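Local coordinates for protein PAN2-PAN3 deadenylation complex catalytic subunit pan2 (Neurospora crassa, PDB 4CZW) that shortens mRNA poly(A) tails as the catalytic exonuclease subunit of the PAN2-PAN3 deadenylation complex, and also carries a ubiquitin-protease-like scaffold domain predicted to be inactive, at residues L109-L121 against L133-I145. Numbering follows the deposited sequence.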
loop_
_atom_site.group_PDB
_atom_site.type_symbol
_atom_site.label_atom_id
_atom_site.label_comp_id
_atom_site.label_asym_id
_atom_site.label_seq_id
_atom_site.Cartn_x
_atom_site.Cartn_y
_atom_site.Cartn_z
ATOM N N LEU A 109 -9.102 5.759 3.297
ATOM C CA LEU A 109 -9.014 5.664 4.750
ATOM C C LEU A 109 -9.895 6.719 5.406
ATOM O O LEU A 109 -10.540 6.467 6.423
ATOM C CB LEU A 109 -7.566 5.828 5.214
ATOM C CG LEU A 109 -7.326 5.868 6.727
ATOM C CD1 LEU A 109 -7.526 4.493 7.345
ATOM C CD2 LEU A 109 -5.940 6.408 7.043
ATOM N N ASN A 110 -9.920 7.901 4.800
ATOM C CA ASN A 110 -10.704 9.021 5.302
ATOM C C ASN A 110 -12.207 8.751 5.228
ATOM O O ASN A 110 -12.996 9.406 5.909
ATOM C CB ASN A 110 -10.358 10.289 4.519
ATOM C CG ASN A 110 -10.944 11.541 5.142
ATOM O OD1 ASN A 110 -11.129 11.616 6.356
ATOM N ND2 ASN A 110 -11.239 12.532 4.309
ATOM N N HIS A 111 -12.594 7.783 4.403
ATOM C CA HIS A 111 -14.001 7.444 4.227
ATOM C C HIS A 111 -14.357 6.124 4.907
ATOM O O HIS A 111 -15.517 5.715 4.914
ATOM C CB HIS A 111 -14.353 7.372 2.740
ATOM C CG HIS A 111 -14.172 8.668 2.012
ATOM N ND1 HIS A 111 -14.932 9.786 2.281
ATOM C CD2 HIS A 111 -13.323 9.022 1.018
ATOM C CE1 HIS A 111 -14.555 10.773 1.490
ATOM N NE2 HIS A 111 -13.580 10.337 0.713
ATOM N N THR A 112 -13.356 5.460 5.477
ATOM C CA THR A 112 -13.568 4.185 6.154
ATOM C C THR A 112 -14.329 4.390 7.464
ATOM O O THR A 112 -14.169 5.413 8.127
ATOM C CB THR A 112 -12.227 3.470 6.440
ATOM O OG1 THR A 112 -11.429 3.457 5.250
ATOM C CG2 THR A 112 -12.459 2.037 6.902
ATOM N N SER A 113 -15.165 3.420 7.822
ATOM C CA SER A 113 -15.943 3.493 9.053
ATOM C C SER A 113 -15.042 3.516 10.285
ATOM O O SER A 113 -13.995 2.869 10.310
ATOM C CB SER A 113 -16.917 2.316 9.139
ATOM O OG SER A 113 -16.226 1.078 9.139
ATOM N N ASN A 114 -15.460 4.284 11.290
ATOM C CA ASN A 114 -14.756 4.401 12.568
ATOM C C ASN A 114 -13.348 4.986 12.454
ATOM O O ASN A 114 -12.579 4.949 13.414
ATOM C CB ASN A 114 -14.682 3.036 13.262
ATOM C CG ASN A 114 -16.046 2.400 13.442
ATOM O OD1 ASN A 114 -17.033 3.086 13.709
ATOM N ND2 ASN A 114 -16.107 1.083 13.293
ATOM N N ALA A 115 -13.015 5.533 11.290
ATOM C CA ALA A 115 -11.702 6.135 11.083
ATOM C C ALA A 115 -11.598 7.471 11.811
ATOM O O ALA A 115 -10.525 7.856 12.274
ATOM C CB ALA A 115 -11.426 6.316 9.601
ATOM N N SER A 116 -12.724 8.168 11.913
ATOM C CA SER A 116 -12.763 9.475 12.555
ATOM C C SER A 116 -12.704 9.366 14.076
ATOM O O SER A 116 -12.525 10.366 14.770
ATOM C CB SER A 116 -14.023 10.233 12.138
ATOM O OG SER A 116 -15.190 9.504 12.477
ATOM N N VAL A 117 -12.853 8.149 14.590
ATOM C CA VAL A 117 -12.884 7.933 16.032
ATOM C C VAL A 117 -11.776 6.994 16.501
ATOM O O VAL A 117 -11.677 6.686 17.688
ATOM C CB VAL A 117 -14.243 7.361 16.482
ATOM C CG1 VAL A 117 -15.377 8.250 15.994
ATOM C CG2 VAL A 117 -14.419 5.943 15.967
ATOM N N SER A 118 -10.943 6.542 15.568
ATOM C CA SER A 118 -9.863 5.620 15.900
ATOM C C SER A 118 -8.513 6.327 15.955
ATOM O O SER A 118 -7.479 5.692 16.160
ATOM C CB SER A 118 -9.809 4.472 14.892
ATOM O OG SER A 118 -11.023 3.740 14.887
ATOM N N GLY A 119 -8.530 7.643 15.770
ATOM C CA GLY A 119 -7.320 8.441 15.837
ATOM C C GLY A 119 -6.315 8.107 14.752
ATOM O O GLY A 119 -5.118 7.987 15.017
ATOM N N VAL A 120 -6.801 7.960 13.524
ATOM C CA VAL A 120 -5.941 7.621 12.396
ATOM C C VAL A 120 -5.947 8.723 11.340
ATOM O O VAL A 120 -5.271 8.620 10.317
ATOM C CB VAL A 120 -6.368 6.292 11.745
ATOM C CG1 VAL A 120 -6.266 5.156 12.749
ATOM C CG2 VAL A 120 -7.781 6.399 11.196
ATOM N N LEU A 121 -6.717 9.776 11.595
ATOM C CA LEU A 121 -6.783 10.918 10.689
ATOM C C LEU A 121 -6.157 12.146 11.345
ATOM O O LEU A 121 -6.689 12.673 12.323
ATOM C CB LEU A 121 -8.232 11.200 10.286
ATOM C CG LEU A 121 -8.990 10.025 9.663
ATOM C CD1 LEU A 121 -10.438 10.400 9.384
ATOM C CD2 LEU A 121 -8.303 9.547 8.392
ATOM N N LEU A 133 -0.275 8.261 15.812
ATOM C CA LEU A 133 -1.116 8.049 14.640
ATOM C C LEU A 133 -0.835 6.707 13.970
ATOM O O LEU A 133 -1.760 6.008 13.556
ATOM C CB LEU A 133 -0.922 9.185 13.632
ATOM C CG LEU A 133 -1.521 10.545 13.991
ATOM C CD1 LEU A 133 -1.072 11.608 13.000
ATOM C CD2 LEU A 133 -3.038 10.458 14.034
ATOM N N VAL A 134 0.442 6.350 13.868
ATOM C CA VAL A 134 0.833 5.113 13.201
ATOM C C VAL A 134 0.575 3.903 14.103
ATOM O O VAL A 134 0.410 2.783 13.618
ATOM C CB VAL A 134 2.319 5.146 12.768
ATOM C CG1 VAL A 134 3.244 5.034 13.969
ATOM C CG2 VAL A 134 2.611 4.044 11.761
ATOM N N LYS A 135 0.530 4.135 15.412
ATOM C CA LYS A 135 0.155 3.092 16.360
ATOM C C LYS A 135 -1.305 2.721 16.168
ATOM O O LYS A 135 -1.653 1.545 16.051
ATOM C CB LYS A 135 0.390 3.545 17.800
ATOM C CG LYS A 135 1.824 3.427 18.268
ATOM C CD LYS A 135 1.991 4.009 19.659
ATOM C CE LYS A 135 3.439 3.953 20.106
ATOM N NZ LYS A 135 3.624 4.614 21.424
ATOM N N ASN A 136 -2.153 3.742 16.140
ATOM C CA ASN A 136 -3.581 3.558 15.938
ATOM C C ASN A 136 -3.879 2.949 14.577
ATOM O O ASN A 136 -4.734 2.072 14.457
ATOM C CB ASN A 136 -4.317 4.891 16.091
ATOM C CG ASN A 136 -4.226 5.449 17.497
ATOM O OD1 ASN A 136 -4.106 4.701 18.468
ATOM N ND2 ASN A 136 -4.284 6.771 17.617
ATOM N N LEU A 137 -3.164 3.411 13.556
ATOM C CA LEU A 137 -3.365 2.922 12.197
ATOM C C LEU A 137 -2.996 1.449 12.072
ATOM O O LEU A 137 -3.678 0.689 11.386
ATOM C CB LEU A 137 -2.549 3.746 11.203
ATOM C CG LEU A 137 -2.700 3.332 9.739
ATOM C CD1 LEU A 137 -4.127 3.557 9.259
ATOM C CD2 LEU A 137 -1.711 4.084 8.873
ATOM N N THR A 138 -1.914 1.056 12.737
ATOM C CA THR A 138 -1.469 -0.332 12.732
ATOM C C THR A 138 -2.556 -1.241 13.296
ATOM O O THR A 138 -2.825 -2.316 12.759
ATOM C CB THR A 138 -0.174 -0.516 13.547
ATOM O OG1 THR A 138 0.827 0.390 13.068
ATOM C CG2 THR A 138 0.338 -1.944 13.427
HETATM N N MSE A 139 -3.186 -0.793 14.375
HETATM C CA MSE A 139 -4.290 -1.529 14.979
HETATM C C MSE A 139 -5.544 -1.430 14.115
HETATM O O MSE A 139 -6.281 -2.405 13.961
HETATM C CB MSE A 139 -4.572 -1.008 16.390
HETATM C CG MSE A 139 -3.429 -1.236 17.371
HETATM SE SE MSE A 139 -3.817 -0.600 19.174
HETATM C CE MSE A 139 -3.833 1.321 18.842
ATOM N N PHE A 140 -5.775 -0.248 13.550
ATOM C CA PHE A 140 -6.944 -0.006 12.711
ATOM C C PHE A 140 -6.893 -0.828 11.426
ATOM O O PHE A 140 -7.892 -1.423 11.022
ATOM C CB PHE A 140 -7.060 1.484 12.375
ATOM C CG PHE A 140 -8.320 1.847 11.641
ATOM C CD1 PHE A 140 -9.513 2.013 12.325
ATOM C CD2 PHE A 140 -8.309 2.036 10.268
ATOM C CE1 PHE A 140 -10.672 2.351 11.654
ATOM C CE2 PHE A 140 -9.467 2.375 9.592
ATOM C CZ PHE A 140 -10.650 2.534 10.286
ATOM N N LEU A 141 -5.726 -0.858 10.788
ATOM C CA LEU A 141 -5.558 -1.590 9.537
ATOM C C LEU A 141 -5.687 -3.096 9.731
ATOM O O LEU A 141 -6.428 -3.754 9.002
ATOM C CB LEU A 141 -4.204 -1.266 8.901
ATOM C CG LEU A 141 -4.155 -0.009 8.030
ATOM C CD1 LEU A 141 -2.777 0.163 7.414
ATOM C CD2 LEU A 141 -5.223 -0.075 6.951
ATOM N N PHE A 142 -4.967 -3.634 10.711
ATOM C CA PHE A 142 -4.995 -5.067 10.990
ATOM C C PHE A 142 -6.407 -5.561 11.289
ATOM O O PHE A 142 -6.759 -6.693 10.958
ATOM C CB PHE A 142 -4.066 -5.403 12.159
ATOM C CG PHE A 142 -2.660 -5.725 11.741
ATOM C CD1 PHE A 142 -1.873 -4.773 11.115
ATOM C CD2 PHE A 142 -2.123 -6.980 11.979
ATOM C CE1 PHE A 142 -0.579 -5.067 10.730
ATOM C CE2 PHE A 142 -0.830 -7.279 11.597
ATOM C CZ PHE A 142 -0.057 -6.321 10.971
ATOM N N ASP A 143 -7.213 -4.706 11.909
ATOM C CA ASP A 143 -8.597 -5.044 12.214
ATOM C C ASP A 143 -9.462 -4.995 10.959
ATOM O O ASP A 143 -10.265 -5.892 10.712
ATOM C CB ASP A 143 -9.159 -4.099 13.278
ATOM C CG ASP A 143 -10.603 -4.406 13.626
ATOM O OD1 ASP A 143 -10.996 -5.590 13.554
ATOM O OD2 ASP A 143 -11.346 -3.463 13.972
ATOM N N LYS A 144 -9.286 -3.943 10.167
ATOM C CA LYS A 144 -10.100 -3.738 8.975
ATOM C C LYS A 144 -9.813 -4.766 7.885
ATOM O O LYS A 144 -10.737 -5.321 7.292
ATOM C CB LYS A 144 -9.890 -2.323 8.427
ATOM C CG LYS A 144 -10.604 -1.246 9.226
ATOM C CD LYS A 144 -12.109 -1.462 9.205
ATOM C CE LYS A 144 -12.842 -0.404 10.012
ATOM N NZ LYS A 144 -14.315 -0.637 10.007
ATOM N N ILE A 145 -8.537 -5.023 7.623
ATOM C CA ILE A 145 -8.165 -5.956 6.565
ATOM C C ILE A 145 -8.477 -7.397 6.954
ATOM O O ILE A 145 -8.568 -8.273 6.096
ATOM C CB ILE A 145 -6.670 -5.840 6.199
ATOM C CG1 ILE A 145 -5.790 -6.381 7.328
ATOM C CG2 ILE A 145 -6.314 -4.399 5.869
ATOM C CD1 ILE A 145 -4.313 -6.371 7.006
#
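Within the ubiquitin-protease-like domain, predicted to be inactive and to serve as a scaffold, the loop that leaves helix 103-109 curls round Phe140 of helix 130-149. The bond from Phe140 CA to CB already points at the loop, and CG anti to the backbone N (chi1 -174°) extends the ring into it. Val120 CG2 lies over one face; over the opposite face Lys144 CG, one helical turn on, packs 3.8 Å above the ring plane, offset toward the rim. At the ring's edge Ser113 O meets Phe140 CZ in the plane at 3.4 Å, where the slightly positive ring hydrogens suit an oxygen. Ala115 CB lies 3.9 Å from Phe140 CZ. Leu109 CD1 reaches Phe140 CE2 obliquely at 3.6 Å and also touches Leu137 CD1 at 4.0 Å, which continues the apolar layer along the helix. With an alanine at Phe140, the space between Val120, Leu109 and Ala115 would probably be left unfilled, and Ser113 O would lose its edge partner.

Polar bonds pin the loop at two places. The Lys144 chain, bent at chi2 (-62°), passes the CZ rim of the ring, and its NZ donates a hydrogen bond to Ser113 OG at 2.7 Å. Toward the start of the helix, Asn136 ND2 donates to Gly119 O at 3.0 Å, with an N-H...O angle of 158° and the oxygen close to the amide plane. Gly119 has a positive phi, easiest without a side chain, and its lack of a CB leaves room for that amide. An apolar ring thus fills the middle of the contact, with a polar tie toward each end.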